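Local coordinates for protein transport protein HOFQ (PDB 2Y3M) that is a secretin of the DNA-uptake machinery of competence, whose extra-membranous domains bind DNA and share a fold with type I KH domains, at the interface of chains A and B. Numbering follows the deposited sequence. Chains: chain A/B, Protein transport protein HOFQ.

The interface of chains A and B. Residues chain A 17, 42-44, 61, 66; chain B 12, 14, 67.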
loop_
_atom_site.group_PDB
_atom_site.type_symbol
_atom_site.label_atom_id
_atom_site.label_comp_id
_atom_site.label_asym_id
_atom_site.label_seq_id
_atom_site.Cartn_x
_atom_site.Cartn_y
_atom_site.Cartn_z
ATOM N N LEU A 17 6.811 -8.020 4.359
ATOM C CA LEU A 17 7.372 -6.680 4.345
ATOM C C LEU A 17 8.879 -6.656 4.088
ATOM O O LEU A 17 9.348 -5.929 3.205
ATOM C CB LEU A 17 7.025 -5.951 5.645
ATOM C CG LEU A 17 6.937 -4.424 5.601
ATOM C CD1 LEU A 17 6.166 -3.905 4.384
ATOM C CD2 LEU A 17 6.316 -3.911 6.885
ATOM N N VAL A 42 3.738 -2.534 12.765
ATOM C CA VAL A 42 5.112 -2.304 12.321
ATOM C C VAL A 42 5.412 -0.822 12.083
ATOM O O VAL A 42 4.538 -0.061 11.658
ATOM C CB VAL A 42 5.450 -3.157 11.055
ATOM C CG1 VAL A 42 4.386 -2.980 9.967
ATOM C CG2 VAL A 42 6.850 -2.846 10.519
ATOM N N SER A 43 6.652 -0.437 12.385
ATOM C CA SER A 43 7.191 0.883 12.065
ATOM C C SER A 43 8.480 0.760 11.259
ATOM O O SER A 43 9.268 -0.164 11.471
ATOM C CB SER A 43 7.472 1.677 13.339
ATOM O OG SER A 43 6.269 2.133 13.921
ATOM N N LEU A 44 8.683 1.699 10.339
ATOM C CA LEU A 44 9.917 1.780 9.568
ATOM C C LEU A 44 10.630 3.084 9.888
ATOM O O LEU A 44 10.023 4.151 9.866
ATOM C CB LEU A 44 9.641 1.716 8.062
ATOM C CG LEU A 44 8.721 0.655 7.451
ATOM C CD1 LEU A 44 8.632 0.870 5.944
ATOM C CD2 LEU A 44 9.188 -0.766 7.771
ATOM N N ILE A 61 8.279 3.913 -0.828
ATOM C CA ILE A 61 7.553 3.027 0.081
ATOM C C ILE A 61 6.035 3.255 -0.014
ATOM O O ILE A 61 5.255 2.301 -0.015
ATOM C CB ILE A 61 8.062 3.162 1.537
ATOM C CG1 ILE A 61 9.506 2.644 1.627
ATOM C CG2 ILE A 61 7.156 2.402 2.508
ATOM C CD1 ILE A 61 10.257 3.088 2.855
ATOM N N LEU A 66 1.517 -3.403 -1.866
ATOM C CA LEU A 66 1.820 -4.543 -1.004
ATOM C C LEU A 66 0.840 -5.707 -1.145
ATOM O O LEU A 66 1.028 -6.753 -0.527
ATOM C CB LEU A 66 1.849 -4.100 0.463
ATOM C CG LEU A 66 2.988 -3.206 0.950
ATOM C CD1 LEU A 66 2.633 -2.608 2.297
ATOM C CD2 LEU A 66 4.316 -3.969 1.023
ATOM N N LEU B 12 7.966 5.946 9.634
ATOM C CA LEU B 12 6.721 5.605 8.956
ATOM C C LEU B 12 5.978 4.559 9.776
ATOM O O LEU B 12 6.486 3.459 10.006
ATOM C CB LEU B 12 6.979 5.077 7.534
ATOM C CG LEU B 12 7.679 5.939 6.469
ATOM C CD1 LEU B 12 7.651 5.230 5.118
ATOM C CD2 LEU B 12 7.048 7.317 6.346
ATOM N N GLN B 14 2.469 2.206 10.202
ATOM C CA GLN B 14 1.373 1.648 9.409
ATOM C C GLN B 14 0.031 2.157 9.907
ATOM O O GLN B 14 -0.287 2.043 11.090
ATOM C CB GLN B 14 1.395 0.118 9.389
ATOM C CG GLN B 14 2.032 -0.466 8.129
ATOM C CD GLN B 14 1.637 -1.911 7.869
ATOM O OE1 GLN B 14 1.184 -2.616 8.768
ATOM N NE2 GLN B 14 1.814 -2.356 6.629
ATOM N N TRP B 67 0.777 4.324 4.914
ATOM C CA TRP B 67 1.783 4.867 5.826
ATOM C C TRP B 67 1.505 6.289 6.286
ATOM O O TRP B 67 1.187 7.167 5.481
ATOM C CB TRP B 67 3.166 4.788 5.184
ATOM C CG TRP B 67 3.480 3.420 4.676
ATOM C CD1 TRP B 67 3.261 2.945 3.416
ATOM C CD2 TRP B 67 4.044 2.338 5.423
ATOM N NE1 TRP B 67 3.663 1.637 3.327
ATOM C CE2 TRP B 67 4.150 1.237 4.543
ATOM C CE3 TRP B 67 4.479 2.194 6.749
ATOM C CZ2 TRP B 67 4.673 0.002 4.945
ATOM C CZ3 TRP B 67 5.006 0.968 7.149
ATOM C CH2 TRP B 67 5.093 -0.116 6.245
HETATM O O HOH W 1 2.959 0.920 0.426
#
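B:Trp67 reaches into chain A and rests its indole against A:Ile61, A:Leu44 and A:Leu17. Methyl CG2 of A:Ile61 lies over one face of the five-membered ring, 3.9 Å from its centroid, in a CH-pi contact. It sits toward the rim of the indole. CG of B:Gln14, from the same chain as the tryptophan, backs the opposite face, also toward the rim, and the two contacts probably limit rotation of the ring. With chi2 at 93°, the indole plane is turned about perpendicular to the plane of CA, CB and CG, and its six-membered end points toward A:Leu44 and A:Leu17. There CD1 of A:Leu44 touches CH2 of B:Trp67 at 3.7 Å, its side chain crossing at about a right angle. CD2 of A:Leu17 meets the same CH2 of B:Trp67 tip to tip at 4.0 Å. NE1 of B:Trp67 points to water 1, at the ring edge and in its plane, 3.1 Å from the water oxygen. Water 1 also lies 2.7 Å from the carbonyl O of A:Ile61, and so bridges the ring nitrogen to chain A.

B:Leu12 joins the patch through backbone and side chain. Its N and O pair with the O and N of A:Leu44 in an antiparallel bridge of two nearly straight hydrogen bonds. The bond from B:Leu12 N to A:Leu44 O is 2.7 Å long. CD1 of B:Leu12 packs on CG2 of A:Ile61 at 3.9 Å, beside the tryptophan contact. Farther along, CG1 of A:Val42 lies 3.6 Å from the amide carbon CD of B:Gln14.

The two-fold repeats the patch with chains exchanged, though this dimer may not be the biological one. Strand 6-14 of chain B pairs with strand 43-48 of chain A. B:Trp67, the first residue of strand 67-76 of chain B, packs against helices 17-23 and 51-62 of chain A.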